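PDB 4FQ5: maleate cis-trans isomerase from Pseudomonas putida, which probably catalyses the cis-trans isomerisation of the double bond of maleate, turning it into fumarate. Local coordinates for residues I33-N38 with Y101-A106; A155-Y160 with G203-M208; P159-L164 with E186-L191; A192-D197 with A221-S226; D214-S219 with K239-A244. The protein carries 1 engineered substitution. One frame throughout, in Å; residues are numbered along the deposited sequence.

Contact 1. Residues I33-N38 with Y101-A106; sequences IVPSSN and YACLVA. With MAE (maleic acid), chain C.
Ala102 puts its small methyl group into the bend where strand 27-35 runs out, against the side chains of Val34 and Pro35. Its CB lies 4.0 Å from Val34 CG1, and Pro35 CD comes up to the same methyl. One residue further on, the proline ring edges in against Cys103, with Pro35 CG 3.9 Å from Cys103 CB. The same CG also looks onto the ligand, so the ring fills the corner between the cysteine and the maleic acid. Behind this interlock the backbones pair as parallel strands, Ala102 N donating to Ile33 O at 2.9 Å. Ile33 CG2 meets the Tyr101 ring only obliquely. With SG anti to the backbone N (chi1 -175°), Cys103 reaches MAE C3 and is bonded to it covalently at 1.9 Å, consistent with its predicted role as nucleophile. Asn38, the last residue of the type I turn that starts at Pro35, closes the other end: Asn38 ND2 donates to MAE O1 at 2.7 Å. Leu104 N and Val105 N, at the start of the helix, give weak bonds to the second carboxylate. Strand 59-67 flanks strand 27-35, helix 84-92 packs on Ile33, and Met80 of helix 74-81 touches both Pro35 and Cys103.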
# COMPACT_ATOMS: atom_id res chain seq x y z
N ILE A 33 8.65 -22.45 -4.52
CA ILE A 33 8.30 -23.76 -5.07
C ILE A 33 7.03 -24.25 -4.36
O ILE A 33 7.08 -24.61 -3.19
CB ILE A 33 9.44 -24.80 -4.90
CG1 ILE A 33 10.74 -24.29 -5.55
CG2 ILE A 33 9.03 -26.16 -5.46
CD1 ILE A 33 11.97 -25.10 -5.19
N VAL A 34 5.91 -24.24 -5.08
CA VAL A 34 4.61 -24.52 -4.45
C VAL A 34 3.91 -25.73 -5.07
O VAL A 34 4.03 -25.95 -6.28
CB VAL A 34 3.66 -23.28 -4.47
CG1 VAL A 34 4.30 -22.08 -3.79
CG2 VAL A 34 3.25 -22.92 -5.89
N PRO A 35 3.17 -26.50 -4.25
CA PRO A 35 2.26 -27.50 -4.81
C PRO A 35 1.32 -26.83 -5.79
O PRO A 35 0.91 -25.68 -5.56
CB PRO A 35 1.49 -28.00 -3.58
CG PRO A 35 2.43 -27.81 -2.45
CD PRO A 35 3.18 -26.54 -2.77
N SER A 36 0.98 -27.50 -6.89
CA SER A 36 0.17 -26.88 -7.94
C SER A 36 -1.18 -26.35 -7.41
O SER A 36 -1.65 -25.29 -7.84
CB SER A 36 -0.05 -27.85 -9.09
OG SER A 36 -0.79 -28.98 -8.68
N SER A 37 -1.79 -27.10 -6.49
CA SER A 37 -3.09 -26.75 -5.93
C SER A 37 -3.00 -25.77 -4.75
O SER A 37 -4.03 -25.32 -4.24
CB SER A 37 -3.82 -28.01 -5.47
OG SER A 37 -3.06 -28.68 -4.49
N ASN A 38 -1.78 -25.46 -4.32
CA ASN A 38 -1.58 -24.54 -3.20
C ASN A 38 -1.85 -23.10 -3.64
O ASN A 38 -1.36 -22.66 -4.68
CB ASN A 38 -0.17 -24.69 -2.62
CG ASN A 38 0.03 -23.90 -1.33
OD1 ASN A 38 0.12 -22.68 -1.35
ND2 ASN A 38 0.09 -24.60 -0.21
N TYR A 101 10.94 -23.70 -0.58
CA TYR A 101 10.18 -24.91 -0.87
C TYR A 101 9.02 -24.90 0.12
O TYR A 101 9.22 -25.04 1.33
CB TYR A 101 11.07 -26.14 -0.67
CG TYR A 101 10.48 -27.49 -1.00
CD1 TYR A 101 10.99 -28.25 -2.05
CD2 TYR A 101 9.45 -28.05 -0.23
CE1 TYR A 101 10.47 -29.51 -2.35
CE2 TYR A 101 8.92 -29.30 -0.53
CZ TYR A 101 9.44 -30.03 -1.58
OH TYR A 101 8.94 -31.28 -1.88
N ALA A 102 7.81 -24.74 -0.40
CA ALA A 102 6.63 -24.45 0.42
C ALA A 102 6.06 -25.61 1.26
O ALA A 102 5.61 -25.39 2.38
CB ALA A 102 5.53 -23.83 -0.43
N CYS A 103 6.07 -26.84 0.78
CA CYS A 103 5.33 -27.90 1.47
C CYS A 103 6.10 -28.64 2.57
O CYS A 103 6.96 -29.46 2.34
CB CYS A 103 4.77 -28.88 0.46
SG CYS A 103 3.70 -30.17 1.10
N LEU A 104 5.71 -28.33 3.79
CA LEU A 104 6.29 -28.87 5.02
C LEU A 104 6.23 -30.40 5.08
O LEU A 104 7.23 -31.05 5.34
CB LEU A 104 5.57 -28.27 6.23
CG LEU A 104 5.66 -28.61 7.73
CD1 LEU A 104 5.64 -30.09 8.09
CD2 LEU A 104 6.79 -27.89 8.44
N VAL A 105 5.05 -30.95 4.83
CA VAL A 105 4.83 -32.39 5.00
C VAL A 105 5.55 -33.23 3.93
O VAL A 105 5.94 -34.37 4.19
CB VAL A 105 3.33 -32.74 5.13
CG1 VAL A 105 2.61 -32.68 3.79
CG2 VAL A 105 3.15 -34.09 5.80
N ALA A 106 5.73 -32.66 2.74
CA ALA A 106 6.42 -33.34 1.65
C ALA A 106 7.87 -33.60 2.03
O ALA A 106 8.41 -34.68 1.76
CB ALA A 106 6.34 -32.50 0.38
C1 MAE C . 0.40 -27.72 1.28
O1 MAE C . -0.14 -27.22 0.28
O2 MAE C . 0.07 -27.46 2.45
C2 MAE C . 1.48 -28.69 1.05
C3 MAE C . 2.34 -29.08 1.97
C4 MAE C . 2.39 -28.59 3.36
O3 MAE C . 2.11 -29.37 4.27
O4 MAE C . 2.73 -27.43 3.63

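Contact 2. Residues A155-Y160 with G203-M208; sequences AVVTPY and GIIASM. With MAE (maleic acid), chain C.
Val157 of strand 153-158 packs with both methyls on segment 203-208, CG2 on Ile205 and Met208, CG1 on Ile204. With CG2 anti to the carbonyl carbon, that methyl drops into the angle between Ile205 and Met208, and both side chains cross that of Val157 obliquely. Val157 CG2 lies 3.9 Å from Ile205 CG1 and equally far from Met208 SD. The other branch, Val157 CG1, reaches Ile204 CG2 at 4.3 Å. Met208 follows the helix and bends at its third torsion (62°), a turn that carries CE down to the strand, 3.9 Å from Ala155 CB and close to Val156 O. At the far end of the strand the chain leaves the helix behind. Thr158 OG1 accepts from Tyr160 N in an ST turn, and the tyrosine extends to the maleic acid, where Tyr160 OH donates to MAE O3 at 2.6 Å, the oxygen lying at the ring edge near its plane. Pro159 CD sits over the centre of one ring face. A phenylalanine at Tyr160 would probably leave MAE O3 without this short bond. Strand and segment 203-208 meet through methyls and a thioether, so their packing depends on close fit and burial rather than on directed bonds, unlike Tyr160 at the ligand.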
# COMPACT_ATOMS: atom_id res chain seq x y z
N ALA A 155 2.89 -26.93 20.78
CA ALA A 155 1.61 -27.51 20.39
C ALA A 155 1.44 -27.27 18.90
O ALA A 155 1.94 -26.27 18.38
CB ALA A 155 0.47 -26.91 21.18
N VAL A 156 0.76 -28.18 18.21
CA VAL A 156 0.74 -28.17 16.74
C VAL A 156 -0.64 -28.47 16.18
O VAL A 156 -1.26 -29.47 16.53
CB VAL A 156 1.73 -29.23 16.15
CG1 VAL A 156 1.73 -29.19 14.63
CG2 VAL A 156 3.13 -29.03 16.68
N VAL A 157 -1.12 -27.61 15.28
CA VAL A 157 -2.33 -27.90 14.52
C VAL A 157 -1.93 -28.20 13.07
O VAL A 157 -1.10 -27.51 12.50
CB VAL A 157 -3.33 -26.72 14.55
CG1 VAL A 157 -4.64 -27.11 13.88
CG2 VAL A 157 -3.56 -26.23 15.98
N THR A 158 -2.52 -29.25 12.50
CA THR A 158 -2.32 -29.58 11.08
C THR A 158 -3.66 -29.87 10.41
O THR A 158 -4.64 -30.15 11.09
CB THR A 158 -1.40 -30.81 10.89
OG1 THR A 158 -2.21 -32.00 10.85
CG2 THR A 158 -0.35 -30.94 11.99
N PRO A 159 -3.71 -29.80 9.06
CA PRO A 159 -4.91 -30.21 8.35
C PRO A 159 -4.85 -31.65 7.82
O PRO A 159 -5.83 -32.13 7.25
CB PRO A 159 -4.95 -29.24 7.18
CG PRO A 159 -3.51 -29.03 6.85
CD PRO A 159 -2.75 -29.13 8.16
N TYR A 160 -3.71 -32.31 8.02
CA TYR A 160 -3.43 -33.59 7.39
C TYR A 160 -4.23 -34.75 7.98
O TYR A 160 -4.75 -34.66 9.10
CB TYR A 160 -1.95 -33.98 7.53
CG TYR A 160 -0.94 -32.88 7.32
CD1 TYR A 160 -0.91 -32.13 6.14
CD2 TYR A 160 0.02 -32.62 8.29
CE1 TYR A 160 0.04 -31.13 5.95
CE2 TYR A 160 0.96 -31.63 8.12
CZ TYR A 160 0.97 -30.89 6.95
OH TYR A 160 1.92 -29.91 6.80
N GLY A 203 -10.75 -21.42 18.34
CA GLY A 203 -11.54 -22.36 19.14
C GLY A 203 -10.90 -23.74 19.22
O GLY A 203 -10.99 -24.41 20.24
N ILE A 204 -10.27 -24.16 18.13
CA ILE A 204 -9.50 -25.41 18.10
C ILE A 204 -8.35 -25.33 19.11
O ILE A 204 -8.17 -26.23 19.93
CB ILE A 204 -9.00 -25.74 16.68
CG1 ILE A 204 -10.17 -26.20 15.81
CG2 ILE A 204 -7.90 -26.79 16.71
CD1 ILE A 204 -9.94 -26.12 14.31
N ILE A 205 -7.60 -24.24 19.05
CA ILE A 205 -6.46 -24.04 19.94
C ILE A 205 -6.90 -23.89 21.41
O ILE A 205 -6.22 -24.38 22.32
CB ILE A 205 -5.57 -22.86 19.46
CG1 ILE A 205 -4.82 -23.29 18.19
CG2 ILE A 205 -4.59 -22.42 20.54
CD1 ILE A 205 -4.12 -22.17 17.45
N ALA A 206 -8.05 -23.26 21.63
CA ALA A 206 -8.65 -23.14 22.96
C ALA A 206 -8.97 -24.51 23.58
O ALA A 206 -8.88 -24.68 24.79
CB ALA A 206 -9.91 -22.28 22.91
N SER A 207 -9.34 -25.47 22.74
CA SER A 207 -9.66 -26.82 23.20
C SER A 207 -8.45 -27.76 23.20
O SER A 207 -8.59 -28.98 23.21
CB SER A 207 -10.82 -27.40 22.39
OG SER A 207 -10.50 -27.45 21.01
N MET A 208 -7.26 -27.16 23.17
CA MET A 208 -6.00 -27.88 23.34
C MET A 208 -5.32 -27.35 24.59
O MET A 208 -5.55 -26.20 24.98
CB MET A 208 -5.07 -27.64 22.15
CG MET A 208 -5.53 -28.21 20.83
SD MET A 208 -4.50 -27.66 19.45
CE MET A 208 -2.91 -28.34 19.90
C1 MAE C . 0.40 -27.72 1.28
O1 MAE C . -0.14 -27.22 0.28
O2 MAE C . 0.07 -27.46 2.45
C2 MAE C . 1.48 -28.69 1.05
C3 MAE C . 2.34 -29.08 1.97
C4 MAE C . 2.39 -28.59 3.36
O3 MAE C . 2.11 -29.37 4.27
O4 MAE C . 2.73 -27.43 3.63

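Contact 3. Residues P159-L164 with E186-L191; sequences PYMKPL and EISDNL. With MAE (maleic acid), chain C.
This contact joins the two loops that follow neighbouring parallel strands, 153-158 and 178-184, where each leads into a helix and lends one side chain to the maleic acid site. Its core is a backbone bond: Ile187 N points almost straight at Pro159 O, 2.7 Å away with an angle of 171° at the hydrogen. A weaker, more bent bond runs from Glu186 N to Tyr160 O at 3.0 Å. Together they hold the loops side by side. Over this pairing folds Met161, the N-cap residue of helix 162-174. Its chain is bent at the second and third torsions (-47° and -75°), which curls the thioether back across the neighbouring loop and at about a right angle to the side chain of Glu186. Met161 SD lies 3.4 Å from Glu186 C, Met161 CE approaches Glu186 CB, and Met161 CG rests 3.9 Å from Ser188 CB. Putting an alanine here is likely to open a gap over the Glu186 backbone and take away the packing against Ser188. Beyond Met161, the extended Glu186 side chain brings OE2 to 3.8 Å from Lys162 CB, while the lysine amine leads elsewhere. At the start of helix 190-194, Asn190 ND2 donates to MAE O1 at 3.2 Å; Ser37 is a further partner of that nitrogen. Pro159 and Ile187 both pack on Val193 of helix 190-194, Leu164 of helix 162-174 touches Val105 of helix 104-108, and Leu191 reaches Asp93 of the second subunit.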
# COMPACT_ATOMS: atom_id res chain seq x y z
N PRO A 159 -3.71 -29.80 9.06
CA PRO A 159 -4.91 -30.21 8.35
C PRO A 159 -4.85 -31.65 7.82
O PRO A 159 -5.83 -32.13 7.25
CB PRO A 159 -4.95 -29.24 7.18
CG PRO A 159 -3.51 -29.03 6.85
CD PRO A 159 -2.75 -29.13 8.16
N TYR A 160 -3.71 -32.31 8.02
CA TYR A 160 -3.43 -33.59 7.39
C TYR A 160 -4.23 -34.75 7.98
O TYR A 160 -4.75 -34.66 9.10
CB TYR A 160 -1.95 -33.98 7.53
CG TYR A 160 -0.94 -32.88 7.32
CD1 TYR A 160 -0.91 -32.13 6.14
CD2 TYR A 160 0.02 -32.62 8.29
CE1 TYR A 160 0.04 -31.13 5.95
CE2 TYR A 160 0.96 -31.63 8.12
CZ TYR A 160 0.97 -30.89 6.95
OH TYR A 160 1.92 -29.91 6.80
N MET A 161 -4.31 -35.83 7.21
CA MET A 161 -4.70 -37.14 7.72
C MET A 161 -3.79 -37.54 8.87
O MET A 161 -2.64 -37.09 8.96
CB MET A 161 -4.66 -38.17 6.59
CG MET A 161 -5.53 -37.83 5.39
SD MET A 161 -7.22 -37.32 5.81
CE MET A 161 -7.98 -38.88 6.26
N LYS A 162 -4.29 -38.41 9.74
CA LYS A 162 -3.62 -38.75 11.00
C LYS A 162 -2.20 -39.33 10.86
O LYS A 162 -1.31 -38.91 11.59
CB LYS A 162 -4.53 -39.67 11.84
CG LYS A 162 -4.02 -40.03 13.22
CD LYS A 162 -5.05 -40.89 13.94
CE LYS A 162 -4.54 -41.40 15.28
NZ LYS A 162 -5.59 -42.19 15.98
N PRO A 163 -1.99 -40.28 9.92
CA PRO A 163 -0.64 -40.86 9.72
C PRO A 163 0.42 -39.82 9.36
O PRO A 163 1.53 -39.84 9.89
CB PRO A 163 -0.83 -41.82 8.54
CG PRO A 163 -2.28 -42.18 8.58
CD PRO A 163 -2.99 -40.95 9.06
N LEU A 164 0.07 -38.92 8.44
CA LEU A 164 0.94 -37.82 8.03
C LEU A 164 1.26 -36.88 9.18
O LEU A 164 2.41 -36.48 9.36
CB LEU A 164 0.29 -37.05 6.87
CG LEU A 164 0.78 -37.30 5.44
CD1 LEU A 164 1.54 -38.61 5.27
CD2 LEU A 164 -0.36 -37.18 4.44
N GLU A 186 -7.63 -33.76 9.33
CA GLU A 186 -7.90 -34.88 8.43
C GLU A 186 -8.62 -34.48 7.16
O GLU A 186 -9.66 -35.05 6.81
CB GLU A 186 -8.66 -36.01 9.14
CG GLU A 186 -7.94 -36.56 10.36
CD GLU A 186 -8.54 -37.87 10.86
OE1 GLU A 186 -9.40 -38.45 10.17
OE2 GLU A 186 -8.13 -38.32 11.95
N ILE A 187 -8.07 -33.48 6.47
CA ILE A 187 -8.60 -33.02 5.19
C ILE A 187 -7.50 -33.23 4.15
O ILE A 187 -6.47 -32.55 4.19
CB ILE A 187 -8.99 -31.52 5.25
CG1 ILE A 187 -10.00 -31.26 6.38
CG2 ILE A 187 -9.54 -31.05 3.92
CD1 ILE A 187 -10.32 -29.80 6.62
N SER A 188 -7.70 -34.18 3.24
CA SER A 188 -6.65 -34.55 2.28
C SER A 188 -6.79 -33.85 0.93
O SER A 188 -5.80 -33.69 0.20
CB SER A 188 -6.58 -36.08 2.10
OG SER A 188 -7.80 -36.58 1.59
N ASP A 189 -8.01 -33.44 0.59
CA ASP A 189 -8.24 -32.62 -0.60
C ASP A 189 -7.62 -31.24 -0.35
O ASP A 189 -8.08 -30.50 0.52
CB ASP A 189 -9.74 -32.49 -0.89
CG ASP A 189 -10.02 -31.78 -2.20
OD1 ASP A 189 -10.66 -32.39 -3.08
OD2 ASP A 189 -9.59 -30.61 -2.37
N ASN A 190 -6.58 -30.92 -1.11
CA ASN A 190 -5.80 -29.72 -0.83
C ASN A 190 -6.56 -28.42 -1.07
O ASN A 190 -6.34 -27.43 -0.38
CB ASN A 190 -4.46 -29.73 -1.58
CG ASN A 190 -3.37 -28.97 -0.83
OD1 ASN A 190 -3.37 -28.91 0.40
ND2 ASN A 190 -2.43 -28.38 -1.58
N LEU A 191 -7.47 -28.43 -2.04
CA LEU A 191 -8.38 -27.30 -2.23
C LEU A 191 -9.39 -27.16 -1.08
O LEU A 191 -9.76 -26.04 -0.71
CB LEU A 191 -9.09 -27.39 -3.58
CG LEU A 191 -8.20 -27.04 -4.78
CD1 LEU A 191 -8.86 -27.47 -6.08
CD2 LEU A 191 -7.85 -25.56 -4.81
C1 MAE C . 0.40 -27.72 1.28
O1 MAE C . -0.14 -27.22 0.28
O2 MAE C . 0.07 -27.46 2.45
C2 MAE C . 1.48 -28.69 1.05
C3 MAE C . 2.34 -29.08 1.97
C4 MAE C . 2.39 -28.59 3.36
O3 MAE C . 2.11 -29.37 4.27
O4 MAE C . 2.73 -27.43 3.63

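Contact 4. Residues A192-D197 with A221-S226; sequences AVAAHD and AVQMPS. Engineered in segment 221-226: Ala221 (natural residue Cys). With MAE (maleic acid), chain C.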
# COMPACT_ATOMS: atom_id res chain seq x y z
N ALA A 192 -9.81 -28.28 -0.49
CA ALA A 192 -10.64 -28.22 0.71
C ALA A 192 -9.86 -27.67 1.91
O ALA A 192 -10.42 -26.97 2.75
CB ALA A 192 -11.26 -29.57 1.02
N VAL A 193 -8.56 -27.98 1.98
CA VAL A 193 -7.70 -27.43 3.04
C VAL A 193 -7.67 -25.90 2.96
O VAL A 193 -7.76 -25.21 3.99
CB VAL A 193 -6.26 -28.00 2.99
CG1 VAL A 193 -5.34 -27.29 3.98
CG2 VAL A 193 -6.25 -29.50 3.26
N ALA A 194 -7.55 -25.37 1.74
CA ALA A 194 -7.59 -23.92 1.52
C ALA A 194 -8.92 -23.28 1.93
O ALA A 194 -8.96 -22.10 2.28
CB ALA A 194 -7.29 -23.59 0.06
N ALA A 195 -9.99 -24.07 1.90
CA ALA A 195 -11.33 -23.57 2.21
C ALA A 195 -11.64 -23.55 3.71
O ALA A 195 -12.67 -23.01 4.12
CB ALA A 195 -12.39 -24.37 1.45
N HIS A 196 -10.76 -24.13 4.52
CA HIS A 196 -10.94 -24.15 5.97
C HIS A 196 -10.90 -22.76 6.54
O HIS A 196 -9.95 -22.00 6.32
CB HIS A 196 -9.88 -25.02 6.66
CG HIS A 196 -9.99 -25.04 8.16
ND1 HIS A 196 -10.88 -25.81 8.82
CD2 HIS A 196 -9.29 -24.34 9.14
CE1 HIS A 196 -10.76 -25.61 10.14
NE2 HIS A 196 -9.79 -24.71 10.34
N ASP A 197 -11.96 -22.42 7.28
CA ASP A 197 -12.11 -21.09 7.85
C ASP A 197 -11.07 -20.85 8.94
O ASP A 197 -11.07 -21.54 9.96
CB ASP A 197 -13.54 -20.93 8.41
CG ASP A 197 -13.87 -19.50 8.80
OD1 ASP A 197 -12.96 -18.69 9.11
OD2 ASP A 197 -15.08 -19.19 8.83
N ALA A 221 0.96 -26.82 8.08
CA ALA A 221 0.78 -26.82 6.64
C ALA A 221 0.77 -25.41 6.09
O ALA A 221 0.43 -24.44 6.78
CB ALA A 221 -0.51 -27.52 6.27
N VAL A 222 1.10 -25.32 4.82
CA VAL A 222 1.23 -24.07 4.13
C VAL A 222 -0.04 -23.76 3.32
O VAL A 222 -0.27 -22.62 2.93
CB VAL A 222 2.55 -24.11 3.33
CG1 VAL A 222 2.39 -23.75 1.87
CG2 VAL A 222 3.62 -23.29 4.04
N GLN A 223 -0.88 -24.77 3.10
CA GLN A 223 -2.17 -24.56 2.44
C GLN A 223 -3.27 -24.02 3.36
O GLN A 223 -4.15 -23.29 2.91
CB GLN A 223 -2.66 -25.83 1.74
CG GLN A 223 -3.97 -25.69 0.96
CD GLN A 223 -3.84 -24.92 -0.34
OE1 GLN A 223 -3.23 -23.84 -0.39
NE2 GLN A 223 -4.44 -25.45 -1.40
N MET A 224 -3.23 -24.40 4.64
CA MET A 224 -4.28 -23.99 5.56
C MET A 224 -4.07 -22.53 5.98
O MET A 224 -3.05 -22.23 6.59
CB MET A 224 -4.30 -24.89 6.79
CG MET A 224 -5.42 -24.55 7.75
SD MET A 224 -5.65 -25.76 9.06
CE MET A 224 -4.21 -25.51 10.09
N PRO A 225 -5.02 -21.64 5.65
CA PRO A 225 -4.88 -20.23 6.02
C PRO A 225 -4.85 -20.05 7.53
O PRO A 225 -5.63 -20.69 8.24
CB PRO A 225 -6.14 -19.57 5.44
CG PRO A 225 -6.68 -20.54 4.44
CD PRO A 225 -6.27 -21.90 4.92
N SER A 226 -3.95 -19.21 8.02
CA SER A 226 -3.86 -19.00 9.46
C SER A 226 -3.44 -17.58 9.80
O SER A 226 -3.64 -17.14 10.93
CB SER A 226 -2.88 -19.99 10.09
OG SER A 226 -1.56 -19.77 9.61
C1 MAE C . 0.40 -27.72 1.28
O1 MAE C . -0.14 -27.22 0.28
O2 MAE C . 0.07 -27.46 2.45
C2 MAE C . 1.48 -28.69 1.05
C3 MAE C . 2.34 -29.08 1.97
C4 MAE C . 2.39 -28.59 3.36
O3 MAE C . 2.11 -29.37 4.27
O4 MAE C . 2.73 -27.43 3.63
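Val193 holds CG1 anti to its own nitrogen (chi1 173°), which turns that methyl into the loop 221-226, 3.6 Å from Met224 N and 3.7 Å from Gln223 CG. The glutamine leaves its backbone in the same sense and then bends at its second torsion (73°), folding its amide alongside Ala194, whose CB lies 3.7 Å from Gln223 NE2. The amide is gripped from beyond the contact: NE2 donates to Asn190 O and Ser37 O, and OE1 accepts from Ile39 N. Further along, Pro225 packs on the backbone of Ala194, its CG 3.5 Å from Ala194 O. The Met224 side chain runs next to that of His196. On the loop's other side the backbone serves the ligand. Val222 N donates to MAE O4 at 2.9 Å and Gln223 N to MAE O2 at 2.9 Å, so consecutive amides take up the two carboxylates. Ala221 is an engineered replacement for the natural cysteine, the predicted proton donor. Leu201 of helix 201-206 touches His196 and Met224, while helix 41-52 meets the loop through Met41 on Val222 and Glu44 on Pro225.

Contact 5. Residues D214-S219 with K239-A244; sequences DAIVIS and KPVISA
Ile216 on strand 215-217 and Val241 on strand 241-243 pair in parallel, the two strands of a beta-alpha-beta unit connected through helix 230-237. The strand axes approach to 4.8 Å at an angle of 31°. Ile216 bonds to the neighbouring strand through both its N and its O: the N donates to Pro240 O at 2.8 Å, and the O accepts from Ile242 N. The ladder continues from Ile218 N to Ile242 O, although the first strand turns a corner at Ile218.

Traced outward from the backbone, the Ile216 side chain first passes CB over the strand next door, 4.1 Å from Val241 CG2 and a little nearer to Pro240 O. CG1 takes the place anti to the carbonyl carbon (chi1 -64°) and heads back toward the start of the neighbouring segment. There CD1, at the tip, meets Lys239 CB at 3.8 Å, the two side chains crossing at about a right angle. The lysine's amine goes on to Val213 O. Also on this face, Ile218 leans over Val241, its CB 3.7 Å from Val241 CG1, and helix 230-237 covers both through Val233. On the reverse face Val217 CG2 packs on Ile242 CG1, under Leu142 of helix 138-149. Pro240 also packs on Arg238 of the third subunit. At the far end, Ser243 is the N-cap of helix 244-255, its OG bonded to Val246 N, and the first residue of that helix is tied back to the other segment by Ala244 N donating to Ser219 O at 2.9 Å.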
# COMPACT_ATOMS: atom_id res chain seq x y z
N ASP A 214 5.64 -23.93 24.97
CA ASP A 214 6.40 -22.68 24.80
C ASP A 214 5.94 -21.86 23.59
O ASP A 214 6.01 -20.63 23.60
CB ASP A 214 7.90 -22.95 24.70
CG ASP A 214 8.50 -23.49 25.99
OD1 ASP A 214 7.93 -23.24 27.08
OD2 ASP A 214 9.55 -24.16 25.91
N ALA A 215 5.49 -22.54 22.54
CA ALA A 215 5.00 -21.88 21.34
C ALA A 215 3.91 -22.74 20.70
O ALA A 215 3.86 -23.95 20.91
CB ALA A 215 6.13 -21.62 20.36
N ILE A 216 3.04 -22.09 19.94
CA ILE A 216 1.93 -22.76 19.27
C ILE A 216 2.16 -22.67 17.77
O ILE A 216 2.38 -21.58 17.22
CB ILE A 216 0.57 -22.14 19.66
CG1 ILE A 216 0.30 -22.32 21.16
CG2 ILE A 216 -0.56 -22.75 18.84
CD1 ILE A 216 -0.71 -21.34 21.74
N VAL A 217 2.13 -23.83 17.12
CA VAL A 217 2.18 -23.90 15.67
C VAL A 217 0.74 -23.97 15.19
O VAL A 217 0.12 -25.04 15.23
CB VAL A 217 3.00 -25.11 15.17
CG1 VAL A 217 2.99 -25.18 13.64
CG2 VAL A 217 4.43 -25.03 15.68
N ILE A 218 0.22 -22.82 14.77
CA ILE A 218 -1.18 -22.68 14.37
C ILE A 218 -1.48 -23.42 13.06
O ILE A 218 -2.62 -23.82 12.82
CB ILE A 218 -1.61 -21.19 14.28
CG1 ILE A 218 -3.12 -21.05 14.13
CG2 ILE A 218 -0.86 -20.45 13.17
CD1 ILE A 218 -3.67 -19.68 14.50
N SER A 219 -0.46 -23.58 12.22
CA SER A 219 -0.55 -24.43 11.03
C SER A 219 0.82 -24.94 10.66
O SER A 219 1.74 -24.15 10.41
CB SER A 219 -1.16 -23.67 9.84
OG SER A 219 -1.30 -24.54 8.72
N LYS A 239 0.91 -17.02 24.35
CA LYS A 239 2.06 -17.76 23.85
C LYS A 239 2.44 -17.28 22.45
O LYS A 239 1.59 -16.80 21.70
CB LYS A 239 1.76 -19.27 23.83
CG LYS A 239 2.34 -20.07 25.00
CD LYS A 239 1.91 -19.57 26.37
CE LYS A 239 2.06 -20.64 27.45
NZ LYS A 239 3.48 -20.89 27.85
N PRO A 240 3.74 -17.37 22.09
CA PRO A 240 4.13 -17.11 20.71
C PRO A 240 3.40 -18.06 19.77
O PRO A 240 3.26 -19.26 20.07
CB PRO A 240 5.63 -17.41 20.71
CG PRO A 240 6.06 -17.20 22.12
CD PRO A 240 4.90 -17.62 22.97
N VAL A 241 2.92 -17.52 18.66
CA VAL A 241 2.26 -18.33 17.64
C VAL A 241 3.02 -18.19 16.33
O VAL A 241 3.35 -17.07 15.91
CB VAL A 241 0.79 -17.91 17.45
CG1 VAL A 241 0.14 -18.66 16.30
CG2 VAL A 241 0.00 -18.14 18.74
N ILE A 242 3.33 -19.33 15.72
CA ILE A 242 3.97 -19.36 14.42
C ILE A 242 3.20 -20.28 13.49
O ILE A 242 2.36 -21.06 13.93
CB ILE A 242 5.44 -19.84 14.50
CG1 ILE A 242 5.53 -21.26 15.08
CG2 ILE A 242 6.27 -18.84 15.30
CD1 ILE A 242 6.93 -21.81 15.16
N SER A 243 3.50 -20.16 12.20
CA SER A 243 2.95 -21.04 11.19
C SER A 243 4.08 -21.37 10.23
O SER A 243 5.10 -20.67 10.22
CB SER A 243 1.82 -20.35 10.43
OG SER A 243 2.31 -19.25 9.69
N ALA A 244 3.91 -22.43 9.44
CA ALA A 244 4.91 -22.78 8.43
C ALA A 244 5.18 -21.59 7.51
O ALA A 244 6.32 -21.31 7.16
CB ALA A 244 4.46 -23.99 7.62

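How the contacts relate
The chain builds two four-stranded parallel sheets, each with strand order 2-1-3-4, and the maleic acid is bound by loops from both. Contact 1 belongs to the first sheet; contacts 2 and 5, whose centres are about 10 Å apart, meet in the second through adjacent strands 153-158 and 215-217. Contacts 2 and 3 share Pro159 and Tyr160, and contacts 3 and 4 share helix 190-194. Contact 1 closes before the others open, while the segments of contact 4 alternate along the chain with those of contacts 2 and 5. Contacts 1 to 4 all reach the ligand; contact 5, about 19 Å from contact 1 between centres, supplies sheet pairing beside the loop 221-226.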